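Local coordinates for protein diphosphomevalonate decarboxylase, putative (Trypanosoma brucei, PDB 2HKE) that probably catalyses the ATP-dependent decarboxylation of (R)-5-diphosphomevalonate to isopentenyl diphosphate, the precursor of isoprenoids and sterols made by the mevalonate pathway, at residues G25-I30 with G202-L207; N135-A140 with S146-A151; K160-K163 with S167-V170. The protein carries 1 engineered substitution. One frame throughout, in Å; residues are numbered along the deposited sequence.

Contact 2 is buried in the N-terminal family region, whereas contacts 1 and 3 lie at the surface. Contact 1 reaches from a loop of that region to helix 199-209 of the C-terminal one through a single weak amide-to-carboxylate bond. Contacts 2 and 3 are short-range: contact 2 folds the chain after helix 136-143 back against that helix through small residues and one hydroxyl bond, and contact 3 closes the connection between strands 155-159 and 170-175 around one carboxylate and a water. Contact 3 adjoins both others, with M138 against V170 towards contact 2 and I30 beside C169 towards contact 1. Contacts 1 and 2 do not touch.

Contact 1 (G25-I30 with G202-L207); sequences GGETLI and GMQQSL
E27 and Q204 alone join G25-I30 to the helix segment G202-L207. Their side chains come from opposite directions and meet at one oxygen: Q204 NE2 donates to E27 OE2 over 3.2 Å, a weak bond with an N-H...O angle of 149°. The groups do not lie flat against each other, since carboxylate and amide planes are turned 73° apart. Behind the bond the packing is slack, with Q204 CG 4.1 Å from E27 CD. E27 reaches across with an extended chain, whereas Q204 bends at chi2 (-49°) and turns its amide towards the loop. The other end of that amide is held as well: Q204 OE1 accepts a hydrogen bond from K22 N, its stronger partner, and this and the weak bond to E27 OE2 together favour one orientation of the amide. The loop belongs to the N-terminal, ribosomal S5-like domain and helix 199-209 to the C-terminal domain of the GHMP superfamily fold, which makes this a bridge between the two halves of the molecule. Firmer packing surrounds the bond: M203 is buried against Y19, W20 and K22, in the same N-terminal region as the loop, and S206 OG bonds with W20 NE1 and T258 OG1; L207 lies against M213 and I217 of helix 213-234. Within the loop the I30 backbone N makes a weak bond to G26 O (2.8 Å), and the buried I30 side chain touches K22. E27, by contrast, is exposed and also touches a neighbouring molecule in the crystal.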
loop_
_atom_site.group_PDB
_atom_site.type_symbol
_atom_site.label_atom_id
_atom_site.label_comp_id
_atom_site.label_asym_id
_atom_site.label_seq_id
_atom_site.Cartn_x
_atom_site.Cartn_y
_atom_site.Cartn_z
ATOM N N GLY A 25 -3.391 22.920 6.166
ATOM C CA GLY A 25 -2.055 23.304 5.727
ATOM C C GLY A 25 -1.335 22.142 5.054
ATOM O O GLY A 25 -0.183 22.260 4.679
ATOM N N GLY A 26 -2.032 21.020 4.884
ATOM C CA GLY A 26 -1.404 19.785 4.399
ATOM C C GLY A 26 -1.746 19.270 3.032
ATOM O O GLY A 26 -1.289 18.186 2.683
ATOM N N GLU A 27 -2.507 20.015 2.221
ATOM C CA GLU A 27 -2.973 19.484 0.957
ATOM C C GLU A 27 -1.930 19.503 -0.142
ATOM O O GLU A 27 -2.072 18.788 -1.109
ATOM C CB GLU A 27 -4.264 20.179 0.498
ATOM C CG GLU A 27 -5.427 19.898 1.478
ATOM C CD GLU A 27 -6.824 20.021 0.871
ATOM O OE1 GLU A 27 -6.995 19.796 -0.352
ATOM O OE2 GLU A 27 -7.758 20.303 1.663
ATOM N N THR A 28 -0.947 20.398 -0.037
ATOM C CA THR A 28 0.143 20.450 -1.002
ATOM C C THR A 28 1.323 19.679 -0.496
ATOM O O THR A 28 1.910 18.877 -1.262
ATOM C CB THR A 28 0.553 21.894 -1.293
ATOM O OG1 THR A 28 -0.578 22.581 -1.818
ATOM C CG2 THR A 28 1.686 21.958 -2.277
ATOM N N LEU A 29 1.683 19.939 0.761
ATOM C CA LEU A 29 2.772 19.194 1.433
ATOM C C LEU A 29 2.450 17.741 1.756
ATOM O O LEU A 29 3.398 16.979 1.978
ATOM C CB LEU A 29 3.260 19.899 2.699
ATOM C CG LEU A 29 3.940 21.254 2.426
ATOM C CD1 LEU A 29 4.196 21.926 3.739
ATOM C CD2 LEU A 29 5.255 21.079 1.661
ATOM N N ILE A 30 1.169 17.344 1.729
ATOM C CA ILE A 30 0.743 15.954 2.036
ATOM C C ILE A 30 1.071 15.660 3.525
ATOM O O ILE A 30 1.908 14.813 3.881
ATOM C CB ILE A 30 1.345 14.910 1.047
ATOM C CG1 ILE A 30 1.335 15.420 -0.425
ATOM C CG2 ILE A 30 0.625 13.547 1.212
ATOM C CD1 ILE A 30 -0.048 15.799 -0.945
ATOM N N GLY A 202 -11.819 12.163 -2.090
ATOM C CA GLY A 202 -12.758 11.570 -1.133
ATOM C C GLY A 202 -12.355 11.792 0.307
ATOM O O GLY A 202 -13.202 12.049 1.189
ATOM N N MET A 203 -11.062 11.661 0.587
ATOM C CA MET A 203 -10.620 11.749 1.973
ATOM C C MET A 203 -10.882 13.142 2.533
ATOM O O MET A 203 -11.240 13.284 3.710
ATOM C CB MET A 203 -9.139 11.337 2.183
ATOM C CG MET A 203 -8.098 12.223 1.584
ATOM S SD MET A 203 -6.406 11.650 2.053
ATOM C CE MET A 203 -6.285 10.145 1.104
ATOM N N GLN A 204 -10.744 14.161 1.707
ATOM C CA GLN A 204 -11.050 15.508 2.199
ATOM C C GLN A 204 -12.591 15.688 2.320
ATOM O O GLN A 204 -13.057 16.377 3.199
ATOM C CB GLN A 204 -10.446 16.569 1.302
ATOM C CG GLN A 204 -8.892 16.520 1.279
ATOM C CD GLN A 204 -8.286 16.473 2.690
ATOM O OE1 GLN A 204 -8.001 15.394 3.220
ATOM N NE2 GLN A 204 -8.171 17.626 3.332
ATOM N N GLN A 205 -13.349 15.044 1.461
ATOM C CA GLN A 205 -14.805 15.106 1.593
ATOM C C GLN A 205 -15.229 14.446 2.897
ATOM O O GLN A 205 -16.073 14.945 3.624
ATOM C CB GLN A 205 -15.460 14.480 0.369
ATOM C CG GLN A 205 -16.922 14.874 0.178
ATOM C CD GLN A 205 -17.158 16.365 -0.116
ATOM O OE1 GLN A 205 -16.221 17.124 -0.450
ATOM N NE2 GLN A 205 -18.436 16.793 0.001
ATOM N N SER A 206 -14.597 13.322 3.248
ATOM C CA SER A 206 -14.840 12.688 4.564
ATOM C C SER A 206 -14.477 13.599 5.704
ATOM O O SER A 206 -15.182 13.702 6.653
ATOM C CB SER A 206 -14.064 11.360 4.704
ATOM O OG SER A 206 -14.483 10.407 3.760
ATOM N N LEU A 207 -13.348 14.278 5.617
ATOM C CA LEU A 207 -12.919 15.120 6.678
ATOM C C LEU A 207 -13.898 16.246 6.865
ATOM O O LEU A 207 -14.149 16.623 7.998
ATOM C CB LEU A 207 -11.524 15.681 6.406
ATOM C CG LEU A 207 -10.805 16.405 7.518
ATOM C CD1 LEU A 207 -10.665 15.591 8.823
ATOM C CD2 LEU A 207 -9.380 16.746 6.934
#

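Contact 2 (N135-A140 with S146-A151); sequences NVSMLA and SACRSA
S137 provides the polar link between the helix segment N135-A140 and the following S146-A151: its OG donates to the carbonyl C148 O over 2.9 Å. The hydroxyl comes in well to one side of that carbonyl, with a C=O...O angle of 118° and a tilt of 35° from the carbonyl plane. OG stands trans to the S137 backbone N (chi1 178°), which carries it to the C148 side. The same hydroxyl oxygen accepts from A171 N, so this buried group is used both as donor and as acceptor and is tied to strand 170-175 as well. A second set of polar bonds stays within N135-A140. N135 OD1 takes the M138 N-H at 2.8 Å, and N135 ND2 makes a weak hydrogen bond to M138 SD, which helps to hold the amide in its capping position. The apolar contacts are made by small groups. A151 CB points towards the helix, chiefly at S137 CB, with V136 CG1 at its flank, each 3.8 Å away. Further along, A140 CB meets A147 CB at 3.9 Å. The two chains pass closely here, the CA atoms of S137 and C148 being 4.3 Å apart, and C148 CB comes within 3.2 Å of S137 O. On the far side of S146-A151, R149 turns away and its guanidinium bonds with N13 and S36. The arrangement is that of an Asn N-capped helix with the following chain running back antiparallel along it, packed through V136, S137, A140, A147, C148 and A151, here leading from helix 136-143 into strand 155-159 of the S5-like N-terminal domain.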
loop_
_atom_site.group_PDB
_atom_site.type_symbol
_atom_site.label_atom_id
_atom_site.label_comp_id
_atom_site.label_asym_id
_atom_site.label_seq_id
_atom_site.Cartn_x
_atom_site.Cartn_y
_atom_site.Cartn_z
ATOM N N ASN A 135 15.355 12.730 2.366
ATOM C CA ASN A 135 15.210 11.300 2.472
ATOM C C ASN A 135 14.097 10.774 1.559
ATOM O O ASN A 135 13.188 11.523 1.159
ATOM C CB ASN A 135 15.031 10.844 3.921
ATOM C CG ASN A 135 13.789 11.417 4.558
ATOM O OD1 ASN A 135 12.656 11.002 4.270
ATOM N ND2 ASN A 135 14.000 12.404 5.425
ATOM N N VAL A 136 14.206 9.497 1.223
ATOM C CA VAL A 136 13.322 8.898 0.274
ATOM C C VAL A 136 11.878 9.087 0.729
ATOM O O VAL A 136 11.003 9.390 -0.112
ATOM C CB VAL A 136 13.641 7.398 0.055
ATOM C CG1 VAL A 136 12.465 6.688 -0.701
ATOM C CG2 VAL A 136 14.976 7.259 -0.701
ATOM N N SER A 137 11.639 8.832 2.011
ATOM C CA SER A 137 10.273 8.878 2.535
ATOM C C SER A 137 9.622 10.270 2.364
ATOM O O SER A 137 8.490 10.382 1.857
ATOM C CB SER A 137 10.240 8.381 3.973
ATOM O OG SER A 137 8.951 8.460 4.511
ATOM N N MET A 138 10.325 11.347 2.762
ATOM C CA MET A 138 9.751 12.682 2.657
ATOM C C MET A 138 9.548 13.178 1.251
ATOM O O MET A 138 8.575 13.886 0.991
ATOM C CB MET A 138 10.568 13.693 3.467
ATOM C CG MET A 138 10.431 13.416 4.971
ATOM S SD MET A 138 11.380 14.641 5.949
ATOM C CE MET A 138 11.255 16.025 4.819
ATOM N N LEU A 139 10.421 12.801 0.331
ATOM C CA LEU A 139 10.176 13.177 -1.071
ATOM C C LEU A 139 9.023 12.380 -1.675
ATOM O O LEU A 139 8.215 12.914 -2.424
ATOM C CB LEU A 139 11.451 12.960 -1.876
ATOM C CG LEU A 139 11.377 13.534 -3.261
ATOM C CD1 LEU A 139 11.221 15.027 -3.234
ATOM C CD2 LEU A 139 12.616 13.084 -4.080
ATOM N N ALA A 140 8.961 11.091 -1.364
ATOM C CA ALA A 140 7.895 10.212 -1.837
ATOM C C ALA A 140 6.526 10.743 -1.368
ATOM O O ALA A 140 5.586 10.727 -2.132
ATOM C CB ALA A 140 8.123 8.802 -1.324
ATOM N N SER A 146 0.806 7.662 0.816
ATOM C CA SER A 146 1.128 6.275 1.152
ATOM C C SER A 146 2.491 5.845 0.571
ATOM O O SER A 146 3.096 4.924 1.088
ATOM C CB SER A 146 -0.029 5.379 0.734
ATOM O OG SER A 146 0.074 5.077 -0.613
ATOM N N ALA A 147 3.015 6.556 -0.441
ATOM C CA ALA A 147 4.358 6.230 -0.982
ATOM C C ALA A 147 5.425 6.362 0.074
ATOM O O ALA A 147 6.448 5.667 0.044
ATOM C CB ALA A 147 4.720 7.105 -2.223
ATOM N N CYS A 148 5.239 7.289 0.986
ATOM C CA CYS A 148 6.230 7.498 1.995
ATOM C C CYS A 148 6.485 6.269 2.886
ATOM O O CYS A 148 7.619 6.112 3.434
ATOM C CB CYS A 148 5.870 8.768 2.777
ATOM S SG CYS A 148 4.918 8.557 4.251
ATOM N N ARG A 149 5.538 5.326 2.954
ATOM C CA ARG A 149 5.735 4.166 3.802
ATOM C C ARG A 149 6.423 2.994 3.097
ATOM O O ARG A 149 6.790 2.031 3.749
ATOM C CB ARG A 149 4.421 3.707 4.415
ATOM C CG ARG A 149 3.689 4.784 5.285
ATOM C CD ARG A 149 2.478 4.130 5.952
ATOM N NE ARG A 149 1.648 3.455 4.930
ATOM C CZ ARG A 149 0.524 3.906 4.404
ATOM N NH1 ARG A 149 -0.032 5.031 4.838
ATOM N NH2 ARG A 149 -0.039 3.227 3.417
ATOM N N SER A 150 6.576 3.076 1.770
ATOM C CA SER A 150 7.259 2.041 1.019
ATOM C C SER A 150 8.809 2.177 1.070
ATOM O O SER A 150 9.528 1.330 0.470
ATOM C CB SER A 150 6.690 1.944 -0.389
ATOM O OG SER A 150 5.488 1.191 -0.393
ATOM N N ALA A 151 9.295 3.212 1.761
ATOM C CA ALA A 151 10.713 3.533 1.822
ATOM C C ALA A 151 11.508 2.537 2.645
ATOM O O ALA A 151 12.728 2.457 2.490
ATOM C CB ALA A 151 10.933 5.019 2.365
#

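Contact 3 (K160-K163 with S167-V170); sequences KGEK and SDCV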
loop_
_atom_site.group_PDB
_atom_site.type_symbol
_atom_site.label_atom_id
_atom_site.label_comp_id
_atom_site.label_asym_id
_atom_site.label_seq_id
_atom_site.Cartn_x
_atom_site.Cartn_y
_atom_site.Cartn_z
ATOM N N LYS A 160 2.739 11.611 11.630
ATOM C CA LYS A 160 2.066 12.806 11.106
ATOM C C LYS A 160 2.844 14.096 11.251
ATOM O O LYS A 160 2.731 14.980 10.409
ATOM C CB LYS A 160 0.661 12.988 11.698
ATOM C CG LYS A 160 0.587 13.241 13.135
ATOM C CD LYS A 160 -0.896 13.488 13.479
ATOM C CE LYS A 160 -1.099 13.266 14.928
ATOM N NZ LYS A 160 -0.257 14.193 15.704
ATOM N N GLY A 161 3.675 14.171 12.281
ATOM C CA GLY A 161 4.432 15.393 12.545
ATOM C C GLY A 161 3.535 16.497 13.082
ATOM O O GLY A 161 2.276 16.391 13.118
ATOM N N GLU A 162 4.186 17.545 13.546
ATOM C CA GLU A 162 3.468 18.730 13.980
ATOM C C GLU A 162 3.933 20.031 13.317
ATOM O O GLU A 162 3.298 21.065 13.485
ATOM C CB GLU A 162 3.552 18.829 15.507
ATOM C CG GLU A 162 4.949 18.843 16.086
ATOM C CD GLU A 162 4.956 19.031 17.615
ATOM O OE1 GLU A 162 3.912 18.788 18.250
ATOM O OE2 GLU A 162 6.016 19.406 18.183
ATOM N N LYS A 163 4.990 19.974 12.510
ATOM C CA LYS A 163 5.553 21.167 11.895
ATOM C C LYS A 163 4.871 21.504 10.577
ATOM O O LYS A 163 4.744 20.642 9.668
ATOM C CB LYS A 163 7.058 20.992 11.682
ATOM C CG LYS A 163 7.802 20.825 12.996
ATOM C CD LYS A 163 9.318 20.655 12.799
ATOM C CE LYS A 163 10.014 20.626 14.166
ATOM N NZ LYS A 163 11.503 20.597 14.032
ATOM N N SER A 167 8.652 19.082 7.947
ATOM C CA SER A 167 10.009 18.574 8.211
ATOM C C SER A 167 10.059 17.418 9.198
ATOM O O SER A 167 11.081 16.741 9.286
ATOM C CB SER A 167 10.945 19.715 8.664
ATOM O OG SER A 167 10.473 20.224 9.882
ATOM N N ASP A 168 8.974 17.158 9.923
ATOM C CA ASP A 168 8.857 15.984 10.771
ATOM C C ASP A 168 7.740 15.010 10.328
ATOM O O ASP A 168 7.353 14.110 11.058
ATOM C CB ASP A 168 8.657 16.385 12.228
ATOM C CG ASP A 168 7.375 17.149 12.469
ATOM O OD1 ASP A 168 6.726 17.595 11.502
ATOM O OD2 ASP A 168 7.026 17.338 13.664
ATOM N N CYS A 169 7.216 15.219 9.137
ATOM C CA CYS A 169 6.167 14.358 8.613
ATOM C C CYS A 169 6.827 13.281 7.724
ATOM O O CYS A 169 7.164 13.512 6.543
ATOM C CB CYS A 169 5.156 15.204 7.846
ATOM S SG CYS A 169 3.746 14.337 7.222
ATOM N N VAL A 170 7.046 12.112 8.305
ATOM C CA VAL A 170 7.957 11.154 7.708
ATOM C C VAL A 170 7.670 9.761 8.216
ATOM O O VAL A 170 7.134 9.607 9.300
ATOM C CB VAL A 170 9.408 11.564 8.046
ATOM C CG1 VAL A 170 9.639 11.398 9.555
ATOM C CG2 VAL A 170 10.460 10.778 7.172
HETATM O O HOH W 1 4.729 18.005 9.800
#
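D168 holds the backbone of E162 and K163 with both carboxylate oxygens. E162 N donates to D168 OD2 at 2.8 Å in a nearly straight bond (175°), and K163 N donates to D168 OD1 at 3.1 Å. Both oxygens are used on their syn sides, the amides lying somewhat out of the carboxylate plane, by 29° and 20°. A water adds a third donor to the group: it reaches D168 OD1 at 2.7 Å and K163 O at 2.6 Å, bridging side chain and backbone. Such a set of donors pins the carboxylate's rotation and would probably favour its charged form. D168 CG sits between its own backbone N and carbonyl carbon and faces that backbone. G161, at positive phi, brings its bare CA to 3.3 Å from D168 OD1. Outward, K163 CB lies 3.4 Å from D168 OD1, and K163 CD passes S167 OG at 3.2 Å; that hydroxyl bonds with D165. Both segments belong to the connection between strands 155-159 and 170-175, an antiparallel hairpin, in which V170 shares backbone hydrogen bonds with N159. C169 packs on L31 and P32 of the loop before strand 36-40, its O accepts from R141, and V170 rests on S137 and M138 of helix 136-143.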